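Local atomic coordinates of membrane-associated lipoprotein (Ureaplasma parvum, PDB entry 3K63), a protein that is of unknown function but is a membrane-associated lipoprotein, represented here by its Lipoprotein_17 domain alone. Residues 11-14 against 18-21; 47-50 against 55-58; 82-87 against 93-98; 39-44 against 60-65. All coordinates share one frame; numbering follows the deposited sequence.

Contact 1. Residues 11-14 against 18-21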
loop_
_atom_site.group_PDB
_atom_site.type_symbol
_atom_site.label_atom_id
_atom_site.label_comp_id
_atom_site.label_asym_id
_atom_site.label_seq_id
_atom_site.Cartn_x
_atom_site.Cartn_y
_atom_site.Cartn_z
ATOM N N ILE A 11 10.713 -2.875 -7.099
ATOM C CA ILE A 11 9.273 -2.812 -6.934
ATOM C C ILE A 11 8.904 -1.450 -6.370
ATOM O O ILE A 11 9.383 -1.062 -5.309
ATOM C CB ILE A 11 8.774 -3.920 -5.991
ATOM C CG1 ILE A 11 9.173 -5.292 -6.551
ATOM C CG2 ILE A 11 7.275 -3.810 -5.825
ATOM C CD1 ILE A 11 8.660 -6.479 -5.759
ATOM N N ARG A 12 8.070 -0.719 -7.098
ATOM C CA ARG A 12 7.644 0.609 -6.681
ATOM C C ARG A 12 6.228 0.864 -7.178
ATOM O O ARG A 12 5.895 0.573 -8.326
ATOM C CB ARG A 12 8.613 1.658 -7.225
ATOM C CG ARG A 12 9.524 2.256 -6.156
ATOM C CD ARG A 12 10.953 2.430 -6.649
ATOM N NE ARG A 12 11.787 1.255 -6.392
ATOM C CZ ARG A 12 12.190 0.862 -5.184
ATOM N NH1 ARG A 12 11.833 1.553 -4.110
ATOM N NH2 ARG A 12 12.963 -0.213 -5.050
ATOM N N LEU A 13 5.390 1.392 -6.294
ATOM C CA LEU A 13 4.000 1.656 -6.623
ATOM C C LEU A 13 3.897 2.621 -7.794
ATOM O O LEU A 13 4.777 3.450 -8.013
ATOM C CB LEU A 13 3.277 2.225 -5.401
ATOM C CG LEU A 13 1.747 2.195 -5.400
ATOM C CD1 LEU A 13 1.242 0.763 -5.507
ATOM C CD2 LEU A 13 1.242 2.842 -4.121
ATOM N N LYS A 14 2.817 2.497 -8.554
ATOM C CA LYS A 14 2.581 3.347 -9.706
ATOM C C LYS A 14 3.531 3.040 -10.870
ATOM O O LYS A 14 3.375 3.575 -11.970
ATOM C CB LYS A 14 2.664 4.823 -9.289
ATOM C CG LYS A 14 1.306 5.393 -8.856
ATOM C CD LYS A 14 1.379 6.799 -8.263
ATOM C CE LYS A 14 1.707 6.769 -6.775
ATOM N NZ LYS A 14 1.723 8.136 -6.172
ATOM N N ASP A 18 -0.016 -1.292 -9.242
ATOM C CA ASP A 18 -0.938 -0.373 -8.623
ATOM C C ASP A 18 -1.962 -1.263 -7.948
ATOM O O ASP A 18 -2.049 -2.462 -8.243
ATOM C CB ASP A 18 -1.623 0.497 -9.669
ATOM C CG ASP A 18 -0.760 1.667 -10.116
ATOM O OD1 ASP A 18 -0.176 2.353 -9.243
ATOM O OD2 ASP A 18 -0.675 1.917 -11.342
ATOM N N PHE A 19 -2.719 -0.695 -7.021
ATOM C CA PHE A 19 -3.740 -1.468 -6.348
ATOM C C PHE A 19 -5.004 -0.642 -6.333
ATOM O O PHE A 19 -4.982 0.579 -6.501
ATOM C CB PHE A 19 -3.334 -1.820 -4.909
ATOM C CG PHE A 19 -3.192 -0.630 -4.005
ATOM C CD1 PHE A 19 -1.938 -0.075 -3.753
ATOM C CD2 PHE A 19 -4.309 -0.059 -3.404
ATOM C CE1 PHE A 19 -1.794 1.030 -2.914
ATOM C CE2 PHE A 19 -4.187 1.047 -2.562
ATOM C CZ PHE A 19 -2.924 1.596 -2.314
ATOM N N LYS A 20 -6.115 -1.324 -6.146
ATOM C CA LYS A 20 -7.380 -0.658 -6.084
ATOM C C LYS A 20 -8.085 -1.450 -5.002
ATOM O O LYS A 20 -7.962 -2.672 -4.937
ATOM C CB LYS A 20 -8.089 -0.770 -7.435
ATOM C CG LYS A 20 -8.918 0.465 -7.772
ATOM C CD LYS A 20 -9.502 0.471 -9.192
ATOM C CE LYS A 20 -10.735 -0.425 -9.299
ATOM N NZ LYS A 20 -11.280 -0.414 -10.690
ATOM N N LEU A 21 -8.785 -0.741 -4.126
ATOM C CA LEU A 21 -9.500 -1.373 -3.031
ATOM C C LEU A 21 -10.959 -1.615 -3.375
ATOM O O LEU A 21 -11.660 -0.727 -3.870
ATOM C CB LEU A 21 -9.421 -0.505 -1.778
ATOM C CG LEU A 21 -8.329 -0.797 -0.749
ATOM C CD1 LEU A 21 -6.957 -0.537 -1.326
ATOM C CD2 LEU A 21 -8.583 0.080 0.491
#
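Asp18 OD1 is a carboxylate oxygen set directly against the backbone of Lys14, 3.0 Å from Lys14 CA and 3.1 Å from Lys14 N. The same oxygen is hydrogen-bonded to the hydroxyl of Tyr29, which also bonds to Phe19 N and so ties the carboxylate to the backbone at the start of strand 17-21. The aliphatic stem of Lys14 runs over OD1 at about a right angle to the Asp18 side chain, with Lys14 CG 3.4 Å from Asp18 OD1. Its ammonium group goes elsewhere, Lys14 NZ standing 6.8 Å from Asp18 OD1, so the two opposite charges are near but not paired. The apolar half of the contact belongs to Leu13 and Phe19. With chi1 at 65°, CG of Phe19 sits between its own N and carbonyl carbon, and both Leu13 methyls lie by the CD1-CE1 bond of the ring. Leu13 CD1 lies 3.7 Å from Phe19 CD1, while Leu13 CD2 comes equally close to Phe19 CE1. Beyond Leu13, the Phe19 ring also meets Tyr29 and Phe63, placing it in the core of the domain. With the Lys14 ammonium standing off, the Tyr29 hydroxyl probably steadies the carboxylate, leaving a hydrogen-bonded acid next to an apolar Leu13-Phe19 contact.

Contact 2. Residues 47-50 against 55-58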
loop_
_atom_site.group_PDB
_atom_site.type_symbol
_atom_site.label_atom_id
_atom_site.label_comp_id
_atom_site.label_asym_id
_atom_site.label_seq_id
_atom_site.Cartn_x
_atom_site.Cartn_y
_atom_site.Cartn_z
ATOM N N ILE A 47 -4.924 -6.156 -7.231
ATOM C CA ILE A 47 -3.593 -5.752 -7.679
ATOM C C ILE A 47 -3.516 -5.675 -9.199
ATOM O O ILE A 47 -4.023 -6.557 -9.895
ATOM C CB ILE A 47 -2.517 -6.739 -7.205
ATOM C CG1 ILE A 47 -2.518 -6.827 -5.684
ATOM C CG2 ILE A 47 -1.157 -6.283 -7.681
ATOM C CD1 ILE A 47 -2.177 -5.496 -4.992
ATOM N N GLN A 48 -2.910 -4.610 -9.712
ATOM C CA GLN A 48 -2.740 -4.473 -11.149
ATOM C C GLN A 48 -1.243 -4.543 -11.350
ATOM O O GLN A 48 -0.549 -3.524 -11.355
ATOM C CB GLN A 48 -3.247 -3.126 -11.672
ATOM C CG GLN A 48 -4.763 -2.896 -11.598
ATOM C CD GLN A 48 -5.221 -2.433 -10.216
ATOM O OE1 GLN A 48 -4.682 -1.466 -9.659
ATOM N NE2 GLN A 48 -6.223 -3.119 -9.659
ATOM N N GLN A 49 -0.727 -5.754 -11.474
ATOM C CA GLN A 49 0.701 -5.899 -11.676
ATOM C C GLN A 49 0.977 -5.608 -13.143
ATOM O O GLN A 49 0.567 -6.361 -14.027
ATOM C CB GLN A 49 1.170 -7.311 -11.319
ATOM C CG GLN A 49 2.675 -7.406 -11.250
ATOM C CD GLN A 49 3.153 -8.729 -10.713
ATOM O OE1 GLN A 49 2.458 -9.368 -9.920
ATOM N NE2 GLN A 49 4.351 -9.146 -11.122
ATOM N N HIS A 50 1.671 -4.505 -13.387
ATOM C CA HIS A 50 2.003 -4.077 -14.736
ATOM C C HIS A 50 3.255 -4.727 -15.289
ATOM O O HIS A 50 3.320 -5.032 -16.473
ATOM C CB HIS A 50 2.203 -2.568 -14.761
ATOM C CG HIS A 50 1.083 -1.805 -14.135
ATOM N ND1 HIS A 50 1.284 -0.657 -13.404
ATOM C CD2 HIS A 50 -0.252 -2.026 -14.134
ATOM C CE1 HIS A 50 0.118 -0.202 -12.974
ATOM N NE2 HIS A 50 -0.830 -1.015 -13.403
ATOM N N GLU A 55 7.884 -13.301 -13.884
ATOM C CA GLU A 55 8.819 -13.652 -12.818
ATOM C C GLU A 55 8.368 -13.480 -11.368
ATOM O O GLU A 55 8.814 -14.219 -10.496
ATOM C CB GLU A 55 10.108 -12.843 -12.967
ATOM C CG GLU A 55 10.681 -12.748 -14.364
ATOM C CD GLU A 55 10.107 -11.582 -15.159
ATOM O OE1 GLU A 55 8.877 -11.537 -15.403
ATOM O OE2 GLU A 55 10.898 -10.697 -15.544
ATOM N N LEU A 56 7.482 -12.520 -11.116
ATOM C CA LEU A 56 7.068 -12.201 -9.754
ATOM C C LEU A 56 5.579 -12.066 -9.458
ATOM O O LEU A 56 4.776 -11.751 -10.344
ATOM C CB LEU A 56 7.777 -10.899 -9.378
ATOM C CG LEU A 56 7.285 -9.946 -8.307
ATOM C CD1 LEU A 56 7.967 -10.328 -7.029
ATOM C CD2 LEU A 56 7.616 -8.513 -8.689
ATOM N N ASP A 57 5.204 -12.343 -8.210
ATOM C CA ASP A 57 3.819 -12.140 -7.804
ATOM C C ASP A 57 3.880 -11.175 -6.637
ATOM O O ASP A 57 4.619 -11.393 -5.670
ATOM C CB ASP A 57 3.110 -13.391 -7.325
ATOM C CG ASP A 57 1.658 -13.096 -6.948
ATOM O OD1 ASP A 57 0.973 -12.469 -7.788
ATOM O OD2 ASP A 57 1.197 -13.467 -5.837
ATOM N N ILE A 58 3.104 -10.104 -6.736
ATOM C CA ILE A 58 3.062 -9.083 -5.701
ATOM C C ILE A 58 1.701 -9.016 -5.035
ATOM O O ILE A 58 0.691 -8.787 -5.704
ATOM C CB ILE A 58 3.297 -7.695 -6.273
ATOM C CG1 ILE A 58 4.684 -7.570 -6.908
ATOM C CG2 ILE A 58 3.105 -6.681 -5.170
ATOM C CD1 ILE A 58 4.905 -6.202 -7.596
#
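Strand 45-49 and the outermost strand 56-64 of the three-stranded sheet run nearly antiparallel here, yet the axes of 47-49 and 56-58 come no closer than 8.4 Å, and the side-chain amide of Gln49 spans the separation to Leu56 and Ile58. Gln49 NE2 donates to Leu56 O at 2.8 Å with an N-H...O angle of 159°. Leu56 O lies close to the plane of the amide, but the nitrogen approaches it from above the carbonyl plane, 56° out. The other end of the amide accepts a weak bond from Ile58 N, 3.3 Å from Gln49 OE1. One amide thus occupies both the C=O and the N-H on the side of strand 56-64 away from 79-87, standing in for the N-H and C=O that a residue of an adjoining strand would supply. This links the two-stranded sheet of 17-21 and 45-49 to the larger one without merging them. The reach comes from a fully extended chain: CG of Gln49 is trans to its backbone N (chi1 -168°), and the chain stays extended beyond CG. Lys51 O takes a further hydrogen bond from NE2, which would help hold the amide in place. Ile47 comes alongside with its hydrocarbon, CG2 lying 3.7 Å from Ile58 O. On its far edge strand 56-64 is paired through Asp57 with Thr86.

Contact 3. Residues 82-87 against 93-98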
loop_
_atom_site.group_PDB
_atom_site.type_symbol
_atom_site.label_atom_id
_atom_site.label_comp_id
_atom_site.label_asym_id
_atom_site.label_seq_id
_atom_site.Cartn_x
_atom_site.Cartn_y
_atom_site.Cartn_z
ATOM N N SER A 82 2.787 -3.740 3.510
ATOM C CA SER A 82 3.417 -4.998 3.853
ATOM C C SER A 82 3.163 -5.892 2.640
ATOM O O SER A 82 2.015 -6.217 2.338
ATOM C CB SER A 82 2.769 -5.570 5.109
ATOM O OG SER A 82 3.426 -6.738 5.553
ATOM N N LEU A 83 4.237 -6.284 1.952
ATOM C CA LEU A 83 4.139 -7.094 0.745
ATOM C C LEU A 83 4.573 -8.535 0.841
ATOM O O LEU A 83 5.426 -8.900 1.655
ATOM C CB LEU A 83 4.965 -6.458 -0.355
ATOM C CG LEU A 83 4.748 -4.979 -0.638
ATOM C CD1 LEU A 83 5.904 -4.458 -1.493
ATOM C CD2 LEU A 83 3.412 -4.799 -1.333
HETATM N N MSE A 84 3.969 -9.364 -0.001
HETATM C CA MSE A 84 4.353 -10.758 -0.077
HETATM C C MSE A 84 4.798 -10.903 -1.526
HETATM O O MSE A 84 4.019 -10.654 -2.445
HETATM C CB MSE A 84 3.180 -11.686 0.196
HETATM C CG MSE A 84 3.568 -13.137 0.149
HETATM SE SE MSE A 84 2.176 -14.353 0.667
HETATM C CE MSE A 84 0.977 -13.978 -0.813
ATOM N N LEU A 85 6.056 -11.269 -1.728
ATOM C CA LEU A 85 6.602 -11.422 -3.075
ATOM C C LEU A 85 6.934 -12.879 -3.363
ATOM O O LEU A 85 7.759 -13.483 -2.669
ATOM C CB LEU A 85 7.861 -10.559 -3.219
ATOM C CG LEU A 85 7.702 -9.097 -2.786
ATOM C CD1 LEU A 85 9.046 -8.400 -2.773
ATOM C CD2 LEU A 85 6.747 -8.396 -3.725
ATOM N N THR A 86 6.286 -13.450 -4.375
ATOM C CA THR A 86 6.560 -14.840 -4.723
ATOM C C THR A 86 7.453 -14.944 -5.951
ATOM O O THR A 86 7.177 -14.356 -6.993
ATOM C CB THR A 86 5.278 -15.620 -4.997
ATOM O OG1 THR A 86 4.431 -15.579 -3.846
ATOM C CG2 THR A 86 5.602 -17.064 -5.309
ATOM N N ASP A 87 8.541 -15.684 -5.801
ATOM C CA ASP A 87 9.499 -15.889 -6.874
ATOM C C ASP A 87 8.885 -17.024 -7.682
ATOM O O ASP A 87 8.855 -18.170 -7.231
ATOM C CB ASP A 87 10.839 -16.330 -6.276
ATOM C CG ASP A 87 11.925 -16.489 -7.321
ATOM O OD1 ASP A 87 11.577 -16.788 -8.486
ATOM O OD2 ASP A 87 13.124 -16.328 -6.967
ATOM N N VAL A 93 8.551 -17.717 -1.172
ATOM C CA VAL A 93 7.817 -16.518 -0.769
ATOM C C VAL A 93 8.686 -15.559 0.063
ATOM O O VAL A 93 9.297 -15.970 1.057
ATOM C CB VAL A 93 6.596 -16.912 0.082
ATOM C CG1 VAL A 93 5.813 -15.670 0.490
ATOM C CG2 VAL A 93 5.736 -17.898 -0.677
ATOM N N TYR A 94 8.730 -14.289 -0.327
ATOM C CA TYR A 94 9.523 -13.300 0.412
ATOM C C TYR A 94 8.615 -12.173 0.849
ATOM O O TYR A 94 7.666 -11.820 0.146
ATOM C CB TYR A 94 10.633 -12.714 -0.462
ATOM C CG TYR A 94 11.596 -13.742 -1.015
ATOM C CD1 TYR A 94 12.717 -14.147 -0.289
ATOM C CD2 TYR A 94 11.377 -14.323 -2.262
ATOM C CE1 TYR A 94 13.598 -15.103 -0.790
ATOM C CE2 TYR A 94 12.249 -15.283 -2.771
ATOM C CZ TYR A 94 13.357 -15.667 -2.028
ATOM O OH TYR A 94 14.206 -16.638 -2.515
ATOM N N TYR A 95 8.910 -11.608 2.011
ATOM C CA TYR A 95 8.115 -10.507 2.532
ATOM C C TYR A 95 8.917 -9.214 2.492
ATOM O O TYR A 95 10.132 -9.227 2.637
ATOM C CB TYR A 95 7.661 -10.825 3.949
ATOM C CG TYR A 95 6.689 -11.979 3.993
ATOM C CD1 TYR A 95 7.126 -13.296 4.168
ATOM C CD2 TYR A 95 5.332 -11.762 3.804
ATOM C CE1 TYR A 95 6.224 -14.367 4.151
ATOM C CE2 TYR A 95 4.430 -12.816 3.784
ATOM C CZ TYR A 95 4.878 -14.113 3.957
ATOM O OH TYR A 95 3.958 -15.138 3.921
ATOM N N LYS A 96 8.239 -8.097 2.281
ATOM C CA LYS A 96 8.926 -6.821 2.206
ATOM C C LYS A 96 8.003 -5.672 2.555
ATOM O O LYS A 96 6.879 -5.590 2.058
ATOM C CB LYS A 96 9.480 -6.596 0.800
ATOM C CG LYS A 96 10.352 -5.353 0.678
ATOM C CD LYS A 96 10.705 -5.045 -0.770
ATOM C CE LYS A 96 12.135 -4.514 -0.886
ATOM N NZ LYS A 96 12.438 -3.384 0.056
ATOM N N LEU A 97 8.483 -4.786 3.419
ATOM C CA LEU A 97 7.712 -3.619 3.817
ATOM C C LEU A 97 8.166 -2.473 2.914
ATOM O O LEU A 97 9.358 -2.241 2.773
ATOM C CB LEU A 97 7.974 -3.303 5.292
ATOM C CG LEU A 97 7.578 -4.436 6.250
ATOM C CD1 LEU A 97 8.127 -4.133 7.636
ATOM C CD2 LEU A 97 6.066 -4.592 6.310
ATOM N N LEU A 98 7.224 -1.773 2.294
ATOM C CA LEU A 98 7.551 -0.670 1.394
ATOM C C LEU A 98 6.763 0.569 1.799
ATOM O O LEU A 98 5.538 0.527 1.876
ATOM C CB LEU A 98 7.200 -1.053 -0.049
ATOM C CG LEU A 98 7.151 0.035 -1.120
ATOM C CD1 LEU A 98 8.540 0.463 -1.494
ATOM C CD2 LEU A 98 6.446 -0.503 -2.338
#
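Leu83 pairs with Lys96, and Leu85 with Tyr94, as the hydrogen-bonded pairs of an antiparallel beta hairpin whose two arms, 79-87 and 93-100, form the middle and one outer strand of the three-stranded sheet. The ladder is close-knit: Leu83 N reaches Lys96 O at 2.7 Å, and Lys96 N returns a bond to Leu83 O at 3.0 Å. Beside this pair, the Tyr95 CA-H also approaches Leu83 O in a CH...O contact.

The buried side is the one that carries Leu83 and Leu85. Leu83 CD1 meets Leu98 CB at 3.9 Å, Leu85 CD1 rests near Lys96 CB, and helix 4-7 covers this side by placing Phe4 on Leu85 and on the Tyr94 ring. Asp87 CB touches the edge of that same ring at Tyr94 CE2, while its carboxylate is bonded to Lys89 N in the turn.

The other face, carrying Met84, Val93, Tyr95 and Leu97, is more open to solvent, with Tyr95 and Leu97 exposed. Met84, present as selenomethionine, still makes a tight spot there: its chain lies side by side with Tyr95, CG 3.7 Å from Tyr95 CE2, and Val93 CG1, two residues before Tyr95 on the same strand, comes within 3.4 Å of Met84 CG. The selenium stands 5.1 Å from the Tyr95 ring centre and well off the ring normal, an oblique Met-aromatic contact. Near the end of the segment pair, one methyl of Leu97, CD2, rests 3.5 Å from the hydroxyl oxygen OG of Ser82.

Contact 4. Residues 39-44 against 60-65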
loop_
_atom_site.group_PDB
_atom_site.type_symbol
_atom_site.label_atom_id
_atom_site.label_comp_id
_atom_site.label_asym_id
_atom_site.label_seq_id
_atom_site.Cartn_x
_atom_site.Cartn_y
_atom_site.Cartn_z
ATOM N N LYS A 39 -8.684 1.076 7.156
ATOM C CA LYS A 39 -9.942 0.580 7.711
ATOM C C LYS A 39 -10.857 -0.106 6.708
ATOM O O LYS A 39 -11.924 -0.615 7.069
ATOM C CB LYS A 39 -10.696 1.742 8.377
ATOM C CG LYS A 39 -10.000 2.252 9.616
ATOM C CD LYS A 39 -10.713 3.402 10.284
ATOM C CE LYS A 39 -10.110 3.612 11.684
ATOM N NZ LYS A 39 -10.736 4.706 12.503
ATOM N N ASN A 40 -10.436 -0.138 5.451
ATOM C CA ASN A 40 -11.281 -0.733 4.433
ATOM C C ASN A 40 -10.661 -1.747 3.515
ATOM O O ASN A 40 -11.342 -2.225 2.625
ATOM C CB ASN A 40 -11.927 0.369 3.590
ATOM C CG ASN A 40 -12.865 1.222 4.398
ATOM O OD1 ASN A 40 -13.972 0.801 4.748
ATOM N ND2 ASN A 40 -12.421 2.421 4.725
ATOM N N TYR A 41 -9.397 -2.096 3.711
ATOM C CA TYR A 41 -8.805 -3.068 2.809
ATOM C C TYR A 41 -9.289 -4.491 3.095
ATOM O O TYR A 41 -9.084 -5.402 2.286
ATOM C CB TYR A 41 -7.272 -2.974 2.839
ATOM C CG TYR A 41 -6.580 -3.506 4.067
ATOM C CD1 TYR A 41 -6.283 -4.853 4.189
ATOM C CD2 TYR A 41 -6.156 -2.646 5.076
ATOM C CE1 TYR A 41 -5.566 -5.339 5.288
ATOM C CE2 TYR A 41 -5.441 -3.113 6.176
ATOM C CZ TYR A 41 -5.143 -4.457 6.279
ATOM O OH TYR A 41 -4.402 -4.917 7.355
ATOM N N TYR A 42 -9.965 -4.671 4.226
ATOM C CA TYR A 42 -10.476 -5.980 4.597
ATOM C C TYR A 42 -11.570 -6.371 3.601
ATOM O O TYR A 42 -11.984 -7.527 3.538
ATOM C CB TYR A 42 -11.057 -5.949 6.011
ATOM C CG TYR A 42 -12.387 -5.234 6.106
ATOM C CD1 TYR A 42 -13.593 -5.931 5.971
ATOM C CD2 TYR A 42 -12.442 -3.853 6.257
ATOM C CE1 TYR A 42 -14.816 -5.265 5.978
ATOM C CE2 TYR A 42 -13.659 -3.175 6.266
ATOM C CZ TYR A 42 -14.843 -3.887 6.122
ATOM O OH TYR A 42 -16.046 -3.218 6.080
ATOM N N GLN A 43 -12.040 -5.402 2.827
ATOM C CA GLN A 43 -13.061 -5.667 1.830
ATOM C C GLN A 43 -12.458 -6.223 0.557
ATOM O O GLN A 43 -13.173 -6.743 -0.284
ATOM C CB GLN A 43 -13.834 -4.387 1.524
ATOM C CG GLN A 43 -14.811 -4.005 2.616
ATOM C CD GLN A 43 -15.659 -2.828 2.221
ATOM O OE1 GLN A 43 -16.361 -2.869 1.204
ATOM N NE2 GLN A 43 -15.606 -1.764 3.022
ATOM N N GLY A 44 -11.140 -6.101 0.414
ATOM C CA GLY A 44 -10.482 -6.621 -0.770
ATOM C C GLY A 44 -9.514 -5.670 -1.438
ATOM O O GLY A 44 -9.695 -4.449 -1.440
ATOM N N ILE A 60 -0.355 -7.314 -1.509
ATOM C CA ILE A 60 -0.243 -6.406 -0.379
ATOM C C ILE A 60 -1.041 -7.172 0.675
ATOM O O ILE A 60 -2.245 -7.350 0.537
ATOM C CB ILE A 60 -0.923 -5.072 -0.660
ATOM C CG1 ILE A 60 -0.098 -4.295 -1.687
ATOM C CG2 ILE A 60 -1.100 -4.291 0.640
ATOM C CD1 ILE A 60 -0.804 -3.038 -2.251
ATOM N N ILE A 61 -0.389 -7.657 1.718
ATOM C CA ILE A 61 -1.132 -8.411 2.721
ATOM C C ILE A 61 -1.631 -7.539 3.888
ATOM O O ILE A 61 -2.608 -7.905 4.560
ATOM C CB ILE A 61 -0.290 -9.632 3.220
ATOM C CG1 ILE A 61 0.936 -9.172 4.009
ATOM C CG2 ILE A 61 0.165 -10.450 2.028
ATOM C CD1 ILE A 61 1.805 -10.360 4.528
ATOM N N ASN A 62 -0.982 -6.384 4.094
ATOM C CA ASN A 62 -1.367 -5.443 5.162
ATOM C C ASN A 62 -0.976 -4.011 4.869
ATOM O O ASN A 62 0.041 -3.758 4.233
ATOM C CB ASN A 62 -0.724 -5.796 6.504
ATOM C CG ASN A 62 -1.228 -7.103 7.064
ATOM O OD1 ASN A 62 -0.549 -8.126 6.977
ATOM N ND2 ASN A 62 -2.437 -7.087 7.624
ATOM N N PHE A 63 -1.802 -3.077 5.316
ATOM C CA PHE A 63 -1.504 -1.665 5.179
ATOM C C PHE A 63 -1.251 -1.248 6.637
ATOM O O PHE A 63 -2.049 -1.545 7.532
ATOM C CB PHE A 63 -2.701 -0.910 4.618
ATOM C CG PHE A 63 -2.855 -1.016 3.123
ATOM C CD1 PHE A 63 -2.010 -0.319 2.271
ATOM C CD2 PHE A 63 -3.856 -1.808 2.564
ATOM C CE1 PHE A 63 -2.165 -0.409 0.892
ATOM C CE2 PHE A 63 -4.010 -1.898 1.195
ATOM C CZ PHE A 63 -3.165 -1.202 0.360
ATOM N N LEU A 64 -0.140 -0.571 6.883
ATOM C CA LEU A 64 0.182 -0.138 8.232
ATOM C C LEU A 64 0.572 1.323 8.250
ATOM O O LEU A 64 1.092 1.837 7.265
ATOM C CB LEU A 64 1.335 -0.962 8.774
ATOM C CG LEU A 64 1.134 -2.473 8.894
ATOM C CD1 LEU A 64 2.472 -3.162 9.161
ATOM C CD2 LEU A 64 0.127 -2.763 9.995
ATOM N N TYR A 65 0.313 1.993 9.366
ATOM C CA TYR A 65 0.682 3.396 9.512
ATOM C C TYR A 65 2.183 3.354 9.747
ATOM O O TYR A 65 2.682 2.516 10.509
ATOM C CB TYR A 65 -0.011 4.013 10.722
ATOM C CG TYR A 65 -1.519 4.067 10.577
ATOM C CD1 TYR A 65 -2.113 4.590 9.421
ATOM C CD2 TYR A 65 -2.360 3.625 11.598
ATOM C CE1 TYR A 65 -3.508 4.677 9.288
ATOM C CE2 TYR A 65 -3.758 3.710 11.466
ATOM C CZ TYR A 65 -4.315 4.243 10.312
ATOM O OH TYR A 65 -5.677 4.395 10.199
#
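The rings of Tyr41 and Phe63 make an offset edge-to-face pair in which Phe63 turns its edge toward the face of Tyr41. The ring centres are 5.3 Å apart and the planes stand at 65°. The closest atoms are Tyr41 CD2 and Phe63 CD2, at 3.5 Å, and Phe63 CD2 lies as near to Tyr41 CG, at the root of the ring. A chi1 of 73°, which holds CG of Tyr41 over its own backbone, sends the ring from the 3-10 turn 41-43 across to strand 56-64. There its far end meets Asn62: ND2 donates to Tyr41 OH at 2.9 Å, close to the amide plane, while that plane stands almost perpendicular to the phenol ring. Asn62 belongs with Ile61 to a classic beta bulge opposite Ser82, an irregularity in the sheet at the very place where the phenol lands. Phe63 continues inward to Phe19, and Leu21 packs against both Tyr41 and Phe63, so strand 17-21 shares this aromatic cluster. The chemistry divides along the phenol: its carbon ring is packed against Phe63, whereas its oxygen accepts a hydrogen bond from a side-chain amide, so the turn after helix 34-40 is held to the sheet by both packing and polarity.

In the fold
Along the chain contact 1 closes first; contact 4 then opens and encloses contact 2, and the hairpin of contact 3 follows. Contacts 2 and 4 share strand 56-64, their centres about 17 Å apart, while contact 3 pairs the two strands beyond. Contact 1 brings in strand 17-21, partner of 45-49 in the smaller sheet, and its centre lies about 9 Å from that of contact 2. Ile11, Phe19, Ile47, Ile58, Ile60 and Leu85 bring the four contacts into one hydrophobic interior between the two sheets. The Lipoprotein_17 domain is thus a compact two-sheet unit, tied by side chains where backbone pairing stops.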